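Local coordinates for protein fanconi-associated nuclease 1 homolog (Pseudomonas aeruginosa, PDB 5Y7Q) that belongs to the Fanconi-associated nuclease 1 family and combines a helix-turn-helix, a SAP and a VRR-NUC domain in one largely helical chain, at residues R294-Q300 with S318-R324; F286-E291 with R301-Q305; L261-L265 with L282-F286; H308-L313 with A338-E344. All blocks are in the same frame, centred on the assembly; numbering follows the deposited sequence.

Contact 1: R294-Q300 with S318-R324. With nucleotides of chain D.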
loop_
_atom_site.group_PDB
_atom_site.type_symbol
_atom_site.label_atom_id
_atom_site.label_comp_id
_atom_site.label_asym_id
_atom_site.label_seq_id
_atom_site.Cartn_x
_atom_site.Cartn_y
_atom_site.Cartn_z
ATOM N N ARG A 294 -4.174 7.988 -24.946
ATOM C CA ARG A 294 -3.520 8.892 -25.883
ATOM C C ARG A 294 -4.220 10.246 -25.939
ATOM O O ARG A 294 -4.134 10.956 -26.944
ATOM C CB ARG A 294 -3.413 8.284 -27.285
ATOM C CG ARG A 294 -3.003 6.818 -27.282
ATOM C CD ARG A 294 -2.482 6.374 -28.633
ATOM N NE ARG A 294 -1.023 6.437 -28.691
ATOM C CZ ARG A 294 -0.329 7.451 -29.206
ATOM N NH1 ARG A 294 -0.955 8.507 -29.724
ATOM N NH2 ARG A 294 0.997 7.404 -29.212
ATOM N N ASP A 295 -4.874 10.651 -24.844
ATOM C CA ASP A 295 -5.377 12.016 -24.731
ATOM C C ASP A 295 -4.307 12.774 -23.949
ATOM O O ASP A 295 -4.301 12.811 -22.714
ATOM C CB ASP A 295 -6.737 12.043 -24.042
ATOM C CG ASP A 295 -7.250 13.462 -23.797
ATOM O OD1 ASP A 295 -8.164 13.607 -22.954
ATOM O OD2 ASP A 295 -6.752 14.427 -24.434
ATOM N N PHE A 296 -3.440 13.438 -24.692
ATOM C CA PHE A 296 -2.215 13.964 -24.123
ATOM C C PHE A 296 -2.417 15.327 -23.500
ATOM O O PHE A 296 -1.789 15.649 -22.486
ATOM C CB PHE A 296 -1.141 13.980 -25.198
ATOM C CG PHE A 296 -0.716 12.612 -25.597
ATOM C CD1 PHE A 296 -0.378 11.684 -24.626
ATOM C CD2 PHE A 296 -0.697 12.227 -26.922
ATOM C CE1 PHE A 296 0.017 10.399 -24.960
ATOM C CE2 PHE A 296 -0.319 10.937 -27.272
ATOM C CZ PHE A 296 0.041 10.022 -26.281
ATOM N N ASP A 297 -3.290 16.132 -24.094
ATOM C CA ASP A 297 -3.549 17.439 -23.525
ATOM C C ASP A 297 -4.178 17.302 -22.141
ATOM O O ASP A 297 -3.740 17.948 -21.182
ATOM C CB ASP A 297 -4.415 18.244 -24.494
ATOM C CG ASP A 297 -3.762 18.386 -25.883
ATOM O OD1 ASP A 297 -2.539 18.160 -25.995
ATOM O OD2 ASP A 297 -4.464 18.727 -26.863
ATOM N N LEU A 298 -5.146 16.404 -21.996
ATOM C CA LEU A 298 -5.786 16.264 -20.694
ATOM C C LEU A 298 -4.834 15.656 -19.671
ATOM O O LEU A 298 -4.826 16.080 -18.508
ATOM C CB LEU A 298 -7.060 15.437 -20.823
ATOM C CG LEU A 298 -7.834 15.153 -19.539
ATOM C CD1 LEU A 298 -8.025 16.400 -18.687
ATOM C CD2 LEU A 298 -9.175 14.547 -19.913
ATOM N N ALA A 299 -4.030 14.663 -20.082
ATOM C CA ALA A 299 -3.014 14.096 -19.188
ATOM C C ALA A 299 -2.076 15.180 -18.686
ATOM O O ALA A 299 -1.842 15.309 -17.480
ATOM C CB ALA A 299 -2.213 13.002 -19.895
ATOM N N GLN A 300 -1.553 15.985 -19.604
ATOM C CA GLN A 300 -0.734 17.121 -19.222
ATOM C C GLN A 300 -1.445 18.013 -18.202
ATOM O O GLN A 300 -0.874 18.350 -17.159
ATOM C CB GLN A 300 -0.370 17.905 -20.473
ATOM C CG GLN A 300 0.282 19.184 -20.143
ATOM C CD GLN A 300 -0.664 20.335 -20.132
ATOM O OE1 GLN A 300 -0.343 21.408 -19.606
ATOM N NE2 GLN A 300 -1.836 20.140 -20.719
ATOM N N SER A 318 4.244 14.299 -21.295
ATOM C CA SER A 318 2.961 14.302 -21.996
ATOM C C SER A 318 2.898 15.410 -23.038
ATOM O O SER A 318 2.430 15.179 -24.158
ATOM C CB SER A 318 1.800 14.445 -21.018
ATOM O OG SER A 318 1.570 13.237 -20.323
ATOM N N LEU A 319 3.349 16.619 -22.693
ATOM C CA LEU A 319 3.383 17.681 -23.690
ATOM C C LEU A 319 4.207 17.252 -24.894
ATOM O O LEU A 319 3.764 17.385 -26.047
ATOM C CB LEU A 319 3.923 18.972 -23.084
ATOM C CG LEU A 319 2.989 19.739 -22.138
ATOM C CD1 LEU A 319 3.745 20.599 -21.131
ATOM C CD2 LEU A 319 1.954 20.574 -22.911
ATOM N N GLU A 320 5.397 16.690 -24.644
ATOM C CA GLU A 320 6.211 16.202 -25.753
ATOM C C GLU A 320 5.422 15.215 -26.618
ATOM O O GLU A 320 5.387 15.343 -27.847
ATOM C CB GLU A 320 7.506 15.570 -25.234
ATOM C CG GLU A 320 8.552 15.357 -26.320
ATOM C CD GLU A 320 9.705 14.451 -25.884
ATOM O OE1 GLU A 320 10.734 14.391 -26.607
ATOM O OE2 GLU A 320 9.582 13.786 -24.833
ATOM N N ARG A 321 4.762 14.234 -25.990
ATOM C CA ARG A 321 3.960 13.285 -26.754
ATOM C C ARG A 321 2.832 13.986 -27.512
ATOM O O ARG A 321 2.487 13.578 -28.626
ATOM C CB ARG A 321 3.410 12.191 -25.826
ATOM C CG ARG A 321 4.131 10.852 -25.943
ATOM C CD ARG A 321 4.113 9.964 -24.679
ATOM N NE ARG A 321 3.037 8.960 -24.611
ATOM C CZ ARG A 321 2.802 7.992 -25.507
ATOM N NH1 ARG A 321 3.531 7.868 -26.618
ATOM N NH2 ARG A 321 1.802 7.141 -25.296
ATOM N N GLY A 322 2.269 15.058 -26.953
ATOM C CA GLY A 322 1.221 15.778 -27.650
ATOM C C GLY A 322 1.703 16.750 -28.696
ATOM O O GLY A 322 0.943 17.621 -29.137
ATOM N N GLU A 323 2.974 16.630 -29.081
ATOM C CA GLU A 323 3.638 17.538 -30.012
ATOM C C GLU A 323 3.589 18.992 -29.534
ATOM O O GLU A 323 3.671 19.919 -30.336
ATOM C CB GLU A 323 3.063 17.386 -31.424
ATOM C CG GLU A 323 3.307 15.970 -32.002
ATOM C CD GLU A 323 2.756 15.759 -33.416
ATOM O OE1 GLU A 323 2.150 16.703 -33.989
ATOM O OE2 GLU A 323 2.933 14.639 -33.954
ATOM N N ARG A 324 3.496 19.226 -28.223
ATOM C CA ARG A 324 3.588 20.592 -27.712
ATOM C C ARG A 324 5.001 20.744 -27.159
ATOM O O ARG A 324 5.259 20.578 -25.964
ATOM C CB ARG A 324 2.504 20.849 -26.656
ATOM C CG ARG A 324 1.070 20.626 -27.202
ATOM C CD ARG A 324 -0.039 20.497 -26.139
ATOM N NE ARG A 324 -0.260 21.715 -25.356
ATOM C CZ ARG A 324 -1.172 21.832 -24.388
ATOM N NH1 ARG A 324 -1.955 20.798 -24.086
ATOM N NH2 ARG A 324 -1.302 22.980 -23.716
ATOM P P DA D 3 7.173 6.570 -22.836
ATOM O OP1 DA D 3 6.400 7.811 -23.022
ATOM O OP2 DA D 3 7.663 6.277 -21.472
ATOM O "O5'" DA D 3 6.320 5.310 -23.352
ATOM C "C5'" DA D 3 5.817 5.295 -24.693
ATOM C "C4'" DA D 3 4.906 4.104 -24.964
ATOM O "O4'" DA D 3 5.598 2.873 -24.702
ATOM C "C3'" DA D 3 3.657 4.010 -24.122
ATOM O "O3'" DA D 3 2.730 3.192 -24.814
ATOM C "C2'" DA D 3 4.188 3.316 -22.868
ATOM C "C1'" DA D 3 5.107 2.291 -23.504
ATOM N N9 DA D 3 6.278 1.940 -22.739
ATOM C C8 DA D 3 7.194 2.788 -22.184
ATOM N N7 DA D 3 8.198 2.173 -21.612
ATOM C C5 DA D 3 7.934 0.831 -21.839
ATOM C C6 DA D 3 8.620 -0.342 -21.488
ATOM N N6 DA D 3 9.766 -0.336 -20.806
ATOM N N1 DA D 3 8.079 -1.527 -21.870
ATOM C C2 DA D 3 6.930 -1.521 -22.557
ATOM N N3 DA D 3 6.197 -0.482 -22.942
ATOM C C4 DA D 3 6.764 0.675 -22.548
#
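A first torsion of -68° sets CG of F296 beside its backbone N and turns the ring toward R321, whose own chain, bent at chi3 (94°), runs across the same ring. CB of R321 stands over the ring centre of F296, 3.9 Å from the centroid, in a CH-pi contact. Farther out, F296 CE1 and R321 NE come within 3.4 Å; the ring rim of F296 lies on one face of the guanidinium, with the two planes tilted 67° apart rather than stacked. The sugar of DA3 of chain D takes the opposite guanidinium face, and R321 CD lies 3.6 Å from OP1 of that nucleotide. R294 O rests on the other face of the F296 ring. Beyond the ring, D297 OD1 receives a weak salt-bridge bond from R324 NH1 (3.3 Å), an arginine that also pairs with E327. Packing of Q300 CG on L319 CG, 3.4 Å apart, continues the seam, while Q300 NE2 bonds back to D297 O on a lone pair. A Schellman motif, R324 N to L319 O and E323 N to E320 O, ends helix 311-321 here, at the end of an antiparallel helical hairpin away from its connecting loop and beside the DNA backbone.

Contact 2: F286-E291 with R301-Q305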
loop_
_atom_site.group_PDB
_atom_site.type_symbol
_atom_site.label_atom_id
_atom_site.label_comp_id
_atom_site.label_asym_id
_atom_site.label_seq_id
_atom_site.Cartn_x
_atom_site.Cartn_y
_atom_site.Cartn_z
ATOM N N PHE A 286 -5.595 9.472 -12.677
ATOM C CA PHE A 286 -6.446 9.949 -13.766
ATOM C C PHE A 286 -5.600 10.277 -14.985
ATOM O O PHE A 286 -5.890 9.836 -16.107
ATOM C CB PHE A 286 -7.237 11.187 -13.344
ATOM C CG PHE A 286 -8.337 10.906 -12.378
ATOM C CD1 PHE A 286 -8.614 9.616 -11.971
ATOM C CD2 PHE A 286 -9.113 11.946 -11.880
ATOM C CE1 PHE A 286 -9.634 9.371 -11.087
ATOM C CE2 PHE A 286 -10.133 11.711 -10.992
ATOM C CZ PHE A 286 -10.396 10.419 -10.594
ATOM N N ALA A 287 -4.526 11.038 -14.764
ATOM C CA ALA A 287 -3.629 11.410 -15.848
ATOM C C ALA A 287 -3.021 10.185 -16.520
ATOM O O ALA A 287 -2.966 10.113 -17.753
ATOM C CB ALA A 287 -2.539 12.329 -15.318
ATOM N N GLN A 288 -2.541 9.217 -15.732
ATOM C CA GLN A 288 -1.983 8.011 -16.341
ATOM C C GLN A 288 -2.995 7.368 -17.266
ATOM O O GLN A 288 -2.684 7.031 -18.416
ATOM C CB GLN A 288 -1.539 7.012 -15.278
ATOM C CG GLN A 288 -0.213 7.352 -14.641
ATOM C CD GLN A 288 0.336 6.238 -13.769
ATOM O OE1 GLN A 288 -0.418 5.472 -13.174
ATOM N NE2 GLN A 288 1.665 6.148 -13.685
ATOM N N HIS A 289 -4.224 7.207 -16.777
ATOM C CA HIS A 289 -5.284 6.660 -17.608
ATOM C C HIS A 289 -5.418 7.460 -18.899
ATOM O O HIS A 289 -5.532 6.887 -19.989
ATOM C CB HIS A 289 -6.590 6.644 -16.817
ATOM C CG HIS A 289 -7.775 6.198 -17.614
ATOM N ND1 HIS A 289 -7.918 4.907 -18.077
ATOM C CD2 HIS A 289 -8.874 6.872 -18.029
ATOM C CE1 HIS A 289 -9.055 4.807 -18.742
ATOM N NE2 HIS A 289 -9.656 5.984 -18.726
ATOM N N CYS A 290 -5.366 8.790 -18.800
ATOM C CA CYS A 290 -5.496 9.620 -19.995
ATOM C C CYS A 290 -4.391 9.322 -20.990
ATOM O O CYS A 290 -4.644 9.146 -22.189
ATOM C CB CYS A 290 -5.462 11.094 -19.622
ATOM S SG CYS A 290 -6.964 11.658 -18.906
ATOM N N GLU A 291 -3.150 9.279 -20.502
ATOM C CA GLU A 291 -2.010 8.996 -21.361
ATOM C C GLU A 291 -2.188 7.656 -22.054
ATOM O O GLU A 291 -1.840 7.509 -23.232
ATOM C CB GLU A 291 -0.730 9.023 -20.525
ATOM C CG GLU A 291 0.472 9.708 -21.163
ATOM C CD GLU A 291 1.712 9.658 -20.269
ATOM O OE1 GLU A 291 1.574 9.724 -19.019
ATOM O OE2 GLU A 291 2.826 9.534 -20.827
ATOM N N ARG A 301 -2.685 18.430 -18.496
ATOM C CA ARG A 301 -3.443 19.256 -17.555
ATOM C C ARG A 301 -3.475 18.625 -16.161
ATOM O O ARG A 301 -3.123 19.267 -15.154
ATOM C CB ARG A 301 -4.867 19.442 -18.071
ATOM C CG ARG A 301 -5.332 20.859 -18.291
ATOM C CD ARG A 301 -6.870 20.895 -18.318
ATOM N NE ARG A 301 -7.396 21.913 -19.225
ATOM C CZ ARG A 301 -7.747 21.686 -20.492
ATOM N NH1 ARG A 301 -8.214 22.684 -21.234
ATOM N NH2 ARG A 301 -7.640 20.466 -21.020
ATOM N N LEU A 302 -3.884 17.348 -16.090
ATOM C CA LEU A 302 -4.092 16.703 -14.794
ATOM C C LEU A 302 -2.771 16.496 -14.052
ATOM O O LEU A 302 -2.687 16.754 -12.850
ATOM C CB LEU A 302 -4.842 15.374 -14.962
ATOM C CG LEU A 302 -6.237 15.391 -15.608
ATOM C CD1 LEU A 302 -6.784 13.974 -15.822
ATOM C CD2 LEU A 302 -7.236 16.175 -14.788
ATOM N N TYR A 303 -1.725 16.035 -14.744
ATOM C CA TYR A 303 -0.391 15.995 -14.131
ATOM C C TYR A 303 0.043 17.374 -13.616
ATOM O O TYR A 303 0.599 17.490 -12.516
ATOM C CB TYR A 303 0.649 15.483 -15.129
ATOM C CG TYR A 303 0.661 13.995 -15.411
ATOM C CD1 TYR A 303 0.632 13.056 -14.371
ATOM C CD2 TYR A 303 0.743 13.526 -16.724
ATOM C CE1 TYR A 303 0.671 11.682 -14.641
ATOM C CE2 TYR A 303 0.767 12.170 -16.996
ATOM C CZ TYR A 303 0.731 11.256 -15.958
ATOM O OH TYR A 303 0.773 9.918 -16.259
ATOM N N ARG A 304 -0.191 18.430 -14.403
ATOM C CA ARG A 304 0.265 19.757 -14.012
ATOM C C ARG A 304 -0.444 20.274 -12.776
ATOM O O ARG A 304 0.151 21.034 -12.009
ATOM C CB ARG A 304 0.115 20.743 -15.165
ATOM C CG ARG A 304 1.376 20.789 -16.019
ATOM C CD ARG A 304 1.832 22.185 -16.283
ATOM N NE ARG A 304 1.589 22.504 -17.677
ATOM C CZ ARG A 304 1.940 23.650 -18.241
ATOM N NH1 ARG A 304 2.551 24.581 -17.505
ATOM N NH2 ARG A 304 1.677 23.859 -19.534
ATOM N N GLN A 305 -1.686 19.869 -12.528
ATOM C CA GLN A 305 -2.324 20.341 -11.296
ATOM C C GLN A 305 -2.089 19.409 -10.102
ATOM O O GLN A 305 -2.724 19.583 -9.060
ATOM C CB GLN A 305 -3.817 20.607 -11.512
ATOM C CG GLN A 305 -4.715 19.426 -11.551
ATOM C CD GLN A 305 -6.008 19.767 -12.250
ATOM O OE1 GLN A 305 -7.099 19.580 -11.694
ATOM N NE2 GLN A 305 -5.901 20.293 -13.476
#
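A287 and L302 bring their CA atoms to 5.4 Å, the closest CA pair between residues 286-291 and 301-305, on helices 273-292 and 296-304, which run in opposite directions. Regular helical bonds hold the first segment, C290 N to F286 O and E291 N to A287 O, whereas the second leaves helical geometry at Q305. The small side chain of A287 fits the close approach: its CB is 3.8 Å from L302 CB and also sits over the centre of the Y303 ring, 3.3 Å from the centroid, as a CH-pi contact. L302 reaches in the other direction, its CD1 lying 3.8 Å from F286 CB and 3.9 Å from C290 SG. At the far end of its ring, Y303 OH donates to E291 OE1 (2.9 Å), meeting that oxygen nearly along its C-O bond. The carboxylate lies at the ring edge with its plane turned 85° from that of the ring. E291 OE2 is engaged as well, in a salt bridge with R314, so both carboxylate oxygens are anchored and the rotation of the group is restrained. F284 meets the Y303 ring edge-to-face. A short connection joins the two helices into an antiparallel helical hairpin, closely packed at an alanine.

Contact 3: L261-L265 with L282-F286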
loop_
_atom_site.group_PDB
_atom_site.type_symbol
_atom_site.label_atom_id
_atom_site.label_comp_id
_atom_site.label_asym_id
_atom_site.label_seq_id
_atom_site.Cartn_x
_atom_site.Cartn_y
_atom_site.Cartn_z
ATOM N N LEU A 261 -16.182 12.481 -13.149
ATOM C CA LEU A 261 -15.225 12.266 -12.068
ATOM C C LEU A 261 -14.542 13.570 -11.683
ATOM O O LEU A 261 -14.525 13.949 -10.507
ATOM C CB LEU A 261 -14.188 11.223 -12.476
ATOM C CG LEU A 261 -14.616 9.764 -12.386
ATOM C CD1 LEU A 261 -13.435 8.873 -12.691
ATOM C CD2 LEU A 261 -15.183 9.455 -11.019
ATOM N N LEU A 262 -13.998 14.283 -12.676
ATOM C CA LEU A 262 -13.272 15.525 -12.430
ATOM C C LEU A 262 -14.203 16.624 -11.962
ATOM O O LEU A 262 -13.829 17.420 -11.089
ATOM C CB LEU A 262 -12.538 15.985 -13.689
ATOM C CG LEU A 262 -11.388 15.128 -14.188
ATOM C CD1 LEU A 262 -10.961 15.632 -15.559
ATOM C CD2 LEU A 262 -10.242 15.124 -13.163
ATOM N N ALA A 263 -15.400 16.710 -12.566
ATOM C CA ALA A 263 -16.414 17.636 -12.060
ATOM C C ALA A 263 -16.637 17.450 -10.559
ATOM O O ALA A 263 -16.787 18.436 -9.824
ATOM C CB ALA A 263 -17.733 17.457 -12.821
ATOM N N GLY A 264 -16.634 16.193 -10.087
ATOM C CA GLY A 264 -16.934 15.915 -8.687
ATOM C C GLY A 264 -15.810 16.213 -7.718
ATOM O O GLY A 264 -16.067 16.622 -6.579
ATOM N N LEU A 265 -14.564 16.006 -8.142
ATOM C CA LEU A 265 -13.409 16.352 -7.329
ATOM C C LEU A 265 -13.381 17.844 -7.015
ATOM O O LEU A 265 -13.919 18.666 -7.767
ATOM C CB LEU A 265 -12.121 15.988 -8.044
ATOM C CG LEU A 265 -11.642 14.576 -7.813
ATOM C CD1 LEU A 265 -10.145 14.538 -8.031
ATOM C CD2 LEU A 265 -11.991 14.178 -6.416
ATOM N N LEU A 282 -4.759 10.785 -6.636
ATOM C CA LEU A 282 -5.883 10.411 -7.485
ATOM C C LEU A 282 -5.811 11.117 -8.836
ATOM O O LEU A 282 -5.933 10.484 -9.894
ATOM C CB LEU A 282 -7.170 10.737 -6.748
ATOM C CG LEU A 282 -8.502 10.275 -7.257
ATOM C CD1 LEU A 282 -8.556 8.796 -7.147
ATOM C CD2 LEU A 282 -9.518 10.918 -6.364
ATOM N N LEU A 283 -5.603 12.435 -8.819
ATOM C CA LEU A 283 -5.334 13.159 -10.059
ATOM C C LEU A 283 -4.261 12.463 -10.880
ATOM O O LEU A 283 -4.411 12.274 -12.096
ATOM C CB LEU A 283 -4.896 14.587 -9.755
ATOM C CG LEU A 283 -6.045 15.469 -9.315
ATOM C CD1 LEU A 283 -5.501 16.849 -9.019
ATOM C CD2 LEU A 283 -7.092 15.516 -10.403
ATOM N N PHE A 284 -3.161 12.081 -10.225
ATOM C CA PHE A 284 -2.077 11.396 -10.927
ATOM C C PHE A 284 -2.609 10.202 -11.722
ATOM O O PHE A 284 -2.430 10.123 -12.944
ATOM C CB PHE A 284 -1.003 10.972 -9.912
ATOM C CG PHE A 284 0.315 10.556 -10.522
ATOM C CD1 PHE A 284 1.227 11.502 -10.935
ATOM C CD2 PHE A 284 0.649 9.217 -10.637
ATOM C CE1 PHE A 284 2.432 11.116 -11.487
ATOM C CE2 PHE A 284 1.844 8.823 -11.188
ATOM C CZ PHE A 284 2.739 9.767 -11.614
ATOM N N GLN A 285 -3.314 9.282 -11.053
ATOM C CA GLN A 285 -3.780 8.099 -11.766
ATOM C C GLN A 285 -4.733 8.469 -12.899
ATOM O O GLN A 285 -4.695 7.853 -13.977
ATOM C CB GLN A 285 -4.442 7.131 -10.798
ATOM C CG GLN A 285 -3.710 7.049 -9.487
ATOM C CD GLN A 285 -3.558 5.636 -8.988
ATOM O OE1 GLN A 285 -3.321 5.421 -7.801
ATOM N NE2 GLN A 285 -3.689 4.655 -9.892
ATOM N N PHE A 286 -5.595 9.472 -12.677
ATOM C CA PHE A 286 -6.446 9.949 -13.766
ATOM C C PHE A 286 -5.600 10.277 -14.985
ATOM O O PHE A 286 -5.890 9.836 -16.107
ATOM C CB PHE A 286 -7.237 11.187 -13.344
ATOM C CG PHE A 286 -8.337 10.906 -12.378
ATOM C CD1 PHE A 286 -8.614 9.616 -11.971
ATOM C CD2 PHE A 286 -9.113 11.946 -11.880
ATOM C CE1 PHE A 286 -9.634 9.371 -11.087
ATOM C CE2 PHE A 286 -10.133 11.711 -10.992
ATOM C CZ PHE A 286 -10.396 10.419 -10.594
#
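F286 leaves helix 273-292 toward L261, L262 and L265, and its ring carries much of the contact. From CB the side chain steps to CG, and a chi2 of -2° puts CD1 on the CA side and CD2 ahead, away from its own backbone. CD2 is therefore the ring atom that meets L262 CD2, at 3.6 Å and near the plane of the ring, an approach at the edge. CE2 comes next, 4.1 Å from L265 CD1, and at the tip CZ ends 4.0 Å from L261 CD1; neither of these two methyls sits squarely on a face or an edge. The carbonyl O of L282, one turn back, lies against one face of the ring. L265 extends the contact by a turn: its CD1 touches L282 CD2 at 4.0 Å and L283 CD2 at the same separation, wedged between the two leucines. No hydrogen bond crosses, and the CA atoms of L262 and L283 remain 8.6 Å apart, a spacing filled by side chains. Helix 236-253 backs this layer, with F252 edge-to-face against F286 and L245 and C248 touching L265. Such leucine and phenylalanine packing between roughly antiparallel helices is that of the apolar interior of an alpha-helical bundle.

Contact 4: H308-L313 with A338-E344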
loop_
_atom_site.group_PDB
_atom_site.type_symbol
_atom_site.label_atom_id
_atom_site.label_comp_id
_atom_site.label_asym_id
_atom_site.label_seq_id
_atom_site.Cartn_x
_atom_site.Cartn_y
_atom_site.Cartn_z
ATOM N N HIS A 308 1.967 15.481 -6.755
ATOM C CA HIS A 308 2.446 14.125 -6.527
ATOM C C HIS A 308 3.888 13.978 -7.015
ATOM O O HIS A 308 4.261 14.561 -8.043
ATOM C CB HIS A 308 1.525 13.140 -7.255
ATOM C CG HIS A 308 1.776 11.705 -6.920
ATOM N ND1 HIS A 308 1.253 11.102 -5.798
ATOM C CD2 HIS A 308 2.490 10.752 -7.564
ATOM C CE1 HIS A 308 1.639 9.839 -5.762
ATOM N NE2 HIS A 308 2.394 9.602 -6.820
ATOM N N PRO A 309 4.726 13.218 -6.316
ATOM C CA PRO A 309 6.137 13.125 -6.722
ATOM C C PRO A 309 6.275 12.461 -8.089
ATOM O O PRO A 309 5.671 11.421 -8.357
ATOM C CB PRO A 309 6.764 12.286 -5.603
ATOM C CG PRO A 309 5.631 11.492 -5.069
ATOM C CD PRO A 309 4.436 12.392 -5.136
ATOM N N GLY A 310 7.067 13.079 -8.968
ATOM C CA GLY A 310 7.216 12.575 -10.322
ATOM C C GLY A 310 6.168 13.041 -11.319
ATOM O O GLY A 310 6.267 12.685 -12.500
ATOM N N ALA A 311 5.189 13.852 -10.892
ATOM C CA ALA A 311 4.127 14.311 -11.781
ATOM C C ALA A 311 4.595 15.372 -12.773
ATOM O O ALA A 311 4.210 15.330 -13.945
ATOM C CB ALA A 311 2.951 14.850 -10.962
ATOM N N ARG A 312 5.377 16.360 -12.329
ATOM C CA ARG A 312 5.877 17.377 -13.253
ATOM C C ARG A 312 6.567 16.741 -14.454
ATOM O O ARG A 312 6.324 17.119 -15.609
ATOM C CB ARG A 312 6.839 18.303 -12.517
ATOM C CG ARG A 312 7.064 19.645 -13.160
ATOM C CD ARG A 312 8.414 20.131 -12.717
ATOM N NE ARG A 312 8.412 21.298 -11.837
ATOM C CZ ARG A 312 9.369 21.578 -10.951
ATOM N NH1 ARG A 312 10.407 20.772 -10.787
ATOM N NH2 ARG A 312 9.276 22.667 -10.203
ATOM N N LEU A 313 7.427 15.761 -14.190
ATOM C CA LEU A 313 8.084 15.010 -15.255
ATOM C C LEU A 313 7.068 14.408 -16.214
ATOM O O LEU A 313 7.206 14.521 -17.440
ATOM C CB LEU A 313 8.932 13.913 -14.627
ATOM C CG LEU A 313 10.306 13.628 -15.162
ATOM C CD1 LEU A 313 10.885 14.886 -15.680
ATOM C CD2 LEU A 313 11.118 13.091 -13.991
ATOM N N ALA A 338 14.780 24.339 -10.234
ATOM C CA ALA A 338 14.661 23.844 -8.858
ATOM C C ALA A 338 14.054 22.444 -8.818
ATOM O O ALA A 338 12.864 22.273 -8.527
ATOM C CB ALA A 338 13.845 24.816 -8.006
ATOM N N PRO A 339 14.855 21.406 -9.067
ATOM C CA PRO A 339 14.296 20.045 -9.157
ATOM C C PRO A 339 13.677 19.568 -7.849
ATOM O O PRO A 339 14.067 19.983 -6.757
ATOM C CB PRO A 339 15.503 19.179 -9.536
ATOM C CG PRO A 339 16.563 20.134 -9.982
ATOM C CD PRO A 339 16.313 21.419 -9.257
ATOM N N GLU A 340 12.696 18.670 -7.987
ATOM C CA GLU A 340 11.969 18.125 -6.849
ATOM C C GLU A 340 12.740 17.017 -6.151
ATOM O O GLU A 340 12.609 16.847 -4.934
ATOM C CB GLU A 340 10.610 17.577 -7.301
ATOM C CG GLU A 340 9.605 18.629 -7.778
ATOM C CD GLU A 340 8.251 18.045 -8.220
ATOM O OE1 GLU A 340 8.118 16.795 -8.356
ATOM O OE2 GLU A 340 7.323 18.864 -8.435
ATOM N N SER A 341 13.524 16.250 -6.900
ATOM C CA SER A 341 14.171 15.051 -6.391
ATOM C C SER A 341 15.355 14.734 -7.286
ATOM O O SER A 341 15.565 15.371 -8.323
ATOM C CB SER A 341 13.199 13.874 -6.357
ATOM O OG SER A 341 12.627 13.666 -7.639
ATOM N N ASP A 342 16.114 13.708 -6.898
ATOM C CA ASP A 342 17.175 13.246 -7.781
ATOM C C ASP A 342 16.595 12.522 -8.980
ATOM O O ASP A 342 17.141 12.624 -10.087
ATOM C CB ASP A 342 18.154 12.354 -7.018
ATOM C CG ASP A 342 19.082 13.155 -6.105
ATOM O OD1 ASP A 342 19.659 12.569 -5.156
ATOM O OD2 ASP A 342 19.225 14.380 -6.338
ATOM N N ALA A 343 15.467 11.829 -8.788
ATOM C CA ALA A 343 14.764 11.221 -9.916
ATOM C C ALA A 343 14.400 12.262 -10.958
ATOM O O ALA A 343 14.485 12.010 -12.170
ATOM C CB ALA A 343 13.511 10.500 -9.434
ATOM N N GLU A 344 14.016 13.450 -10.507
ATOM C CA GLU A 344 13.622 14.468 -11.456
ATOM C C GLU A 344 14.839 15.030 -12.174
ATOM O O GLU A 344 14.789 15.251 -13.386
ATOM C CB GLU A 344 12.808 15.552 -10.748
ATOM C CG GLU A 344 12.279 16.612 -11.692
ATOM C CD GLU A 344 10.992 17.260 -11.216
ATOM O OE1 GLU A 344 9.924 16.593 -11.298
ATOM O OE2 GLU A 344 11.052 18.432 -10.773
#
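The guanidinium of R312 has E340 OE2 over the centre of one face, 4.2 Å above its plane, while A338 O and E344 OE2 approach at its edge. No N-H points at the glutamate over the face, so R312 and E340 meet through charge alone. At the edge, NH1 forms a salt bridge with E344 OE2; the modelled separation of 2.4 Å is too short to be trusted at this resolution. The two flat groups are turned 42° from each other. R312 gets there with CG opposite the backbone N (chi1 -160°). Both segments start helices: a type II turn from H308 to A311 precedes helix 311-321, and S341 is the N-cap of helix 342-358, its OG accepting from E344 N at 3.2 Å. E344 OE2 also takes the backbone N-H of E340, 3.2 Å from N to oxygen and from above the carboxylate plane, which ties the salt-bridge partner to the loop before its own helix. Alongside, L313 CD2 packs on E344 CA at 3.8 Å, and L348 and L351 continue that apolar strip.

How the contacts relate
Contacts 3, 2, 1 and 4 involve successive parts of one helical region from helix 258-264 to helix 342-358. Contact 3 closes before contact 2 opens; the two share F286 on helix 273-292, with centres about 9 Å apart. Contacts 1 and 2 alternate their segments along the chain, both use helix 296-304 and lie another 9 Å centre to centre, touching through S318, E291 and Y303. Contact 4 joins contact 1 through helix 311-321, their centres about 18 Å apart, and touches contact 3 through F284, which packs on H308 and A311. Neighbouring helices are thus coupled in turn, connecting the apolar packing of contact 3 with the DNA-facing end at contact 1.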